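FAD-dependent oxidoreductase (Actinomadura kijaniata, PDB 3M9V) is a flavin-dependent enzyme of the acyl-CoA dehydrogenase family that binds dTDP and takes a key part in the biosynthesis of the sugar D-kijanose. Local coordinates at the interface of chains A and B. Sequence-based numbering; all coordinates share one arbitrary frame. Chains: chain A/B, FAD-dependent oxidoreductase.

The interface of chains A and B. Residues chain A 214-218, 220; chain B 367-369.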
loop_
_atom_site.group_PDB
_atom_site.type_symbol
_atom_site.label_atom_id
_atom_site.label_comp_id
_atom_site.label_asym_id
_atom_site.label_seq_id
_atom_site.Cartn_x
_atom_site.Cartn_y
_atom_site.Cartn_z
ATOM N N TRP A 214 -21.064 -12.426 24.372
ATOM C CA TRP A 214 -20.021 -11.776 23.586
ATOM C C TRP A 214 -18.754 -12.618 23.592
ATOM O O TRP A 214 -18.152 -12.860 24.631
ATOM C CB TRP A 214 -19.706 -10.372 24.124
ATOM C CG TRP A 214 -18.525 -9.698 23.481
ATOM C CD1 TRP A 214 -17.393 -9.276 24.121
ATOM C CD2 TRP A 214 -18.328 -9.405 22.085
ATOM N NE1 TRP A 214 -16.512 -8.742 23.220
ATOM C CE2 TRP A 214 -17.053 -8.792 21.963
ATOM C CE3 TRP A 214 -19.095 -9.607 20.935
ATOM C CZ2 TRP A 214 -16.518 -8.373 20.743
ATOM C CZ3 TRP A 214 -18.574 -9.168 19.710
ATOM C CH2 TRP A 214 -17.302 -8.560 19.634
ATOM N N ASP A 215 -18.317 -13.001 22.401
ATOM C CA ASP A 215 -17.136 -13.829 22.250
ATOM C C ASP A 215 -16.323 -13.241 21.097
ATOM O O ASP A 215 -16.424 -13.766 19.988
ATOM C CB ASP A 215 -17.564 -15.274 21.944
ATOM C CG ASP A 215 -16.424 -16.259 22.167
ATOM O OD1 ASP A 215 -15.437 -15.930 22.864
ATOM O OD2 ASP A 215 -16.467 -17.364 21.594
ATOM N N GLY A 216 -15.524 -12.203 21.359
ATOM C CA GLY A 216 -14.940 -11.356 20.310
ATOM C C GLY A 216 -13.590 -11.914 19.885
ATOM O O GLY A 216 -12.940 -12.609 20.654
ATOM N N LEU A 217 -13.135 -11.610 18.677
ATOM C CA LEU A 217 -11.758 -11.938 18.309
ATOM C C LEU A 217 -10.927 -10.992 19.185
ATOM O O LEU A 217 -9.989 -11.420 19.866
ATOM C CB LEU A 217 -11.557 -11.672 16.815
ATOM C CG LEU A 217 -10.101 -11.633 16.319
ATOM C CD1 LEU A 217 -9.305 -12.920 16.559
ATOM C CD2 LEU A 217 -10.074 -11.158 14.880
ATOM N N GLY A 218 -11.298 -9.708 19.202
ATOM C CA GLY A 218 -10.754 -8.729 20.152
ATOM C C GLY A 218 -11.845 -7.976 20.909
ATOM O O GLY A 218 -13.017 -8.354 20.801
ATOM N N ARG A 220 -12.343 -8.159 23.849
ATOM C CA ARG A 220 -12.946 -9.294 24.526
ATOM C C ARG A 220 -13.572 -8.947 25.870
ATOM O O ARG A 220 -14.527 -9.604 26.298
ATOM C CB ARG A 220 -11.994 -10.495 24.577
ATOM C CG ARG A 220 -11.903 -11.175 23.226
ATOM C CD ARG A 220 -10.875 -12.320 23.258
ATOM N NE ARG A 220 -11.228 -13.290 24.290
ATOM C CZ ARG A 220 -12.216 -14.181 24.220
ATOM N NH1 ARG A 220 -12.998 -14.306 23.148
ATOM N NH2 ARG A 220 -12.416 -14.973 25.266
ATOM N N TYR B 367 -15.744 -10.801 13.084
ATOM C CA TYR B 367 -15.023 -10.381 14.292
ATOM C C TYR B 367 -15.392 -11.137 15.586
ATOM O O TYR B 367 -14.945 -10.790 16.687
ATOM C CB TYR B 367 -15.136 -8.863 14.486
ATOM C CG TYR B 367 -14.129 -8.232 15.434
ATOM C CD1 TYR B 367 -12.758 -8.234 15.171
ATOM C CD2 TYR B 367 -14.563 -7.621 16.610
ATOM C CE1 TYR B 367 -11.826 -7.651 16.038
ATOM C CE2 TYR B 367 -13.653 -7.056 17.492
ATOM C CZ TYR B 367 -12.294 -7.073 17.193
ATOM O OH TYR B 367 -11.427 -6.478 18.063
ATOM N N THR B 368 -16.185 -12.201 15.476
ATOM C CA THR B 368 -16.518 -12.936 16.691
ATOM C C THR B 368 -15.581 -14.124 16.641
ATOM O O THR B 368 -15.147 -14.527 15.563
ATOM C CB THR B 368 -17.968 -13.460 16.660
ATOM O OG1 THR B 368 -18.033 -14.387 15.579
ATOM C CG2 THR B 368 -18.944 -12.352 16.309
ATOM N N ALA B 369 -15.255 -14.663 17.811
ATOM C CA ALA B 369 -14.127 -15.557 17.990
ATOM C C ALA B 369 -14.280 -16.838 17.185
ATOM O O ALA B 369 -13.269 -17.364 16.720
ATOM C CB ALA B 369 -13.849 -15.848 19.464
#
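A short antiparallel beta bridge joins A:Gly216 to B:Thr368 in this part of a two-fold symmetric contact, and probably helps hold these two identical subunits of the deposited four-chain assembly together. Backbone hydrogen bonds lie on both sides. B:Ala369 N donates to A:Asp215 O at 2.6 Å. A:Leu217 N donates to B:Tyr367 O at 2.8 Å, from above the carbonyl plane. Both are nearly straight (164° at H). CG of B:Tyr367 is anti to the backbone N (chi1 -163°), which turns one face of the phenol, at its hydroxyl end, to the A:Gly218 backbone. B:Tyr367 CZ lies 3.7 Å from A:Gly218 CA. B:Tyr367 CD1 meets the methyl A:Leu217 CD2 at 4.0 Å, the side chains crossing at about a right angle. On the other flank, B:Tyr367 CD2 loosely reaches the indole CH2 of A:Trp214 at 4.2 Å. The indole also has A:Gly216 N over the centre of one face. The methyl CB of B:Ala369 sits 3.8 Å from the carboxylate A:Asp215 CG. A:Arg220 NH1 meets A:Asp215 OD1 at 2.9 Å in a salt bridge, on the anti side and tilted out of the carboxylate plane. A:Arg220 NH1 also bonds A:Gly216 O at 3.0 Å. Both acceptors lie near the guanidinium plane. A:Arg220 thus probably steadies the loop from the second shell. The site docks this loop of chain A on the end of the 3-10 helix 364-367 and the loop that follows it, and its twin repeats the link.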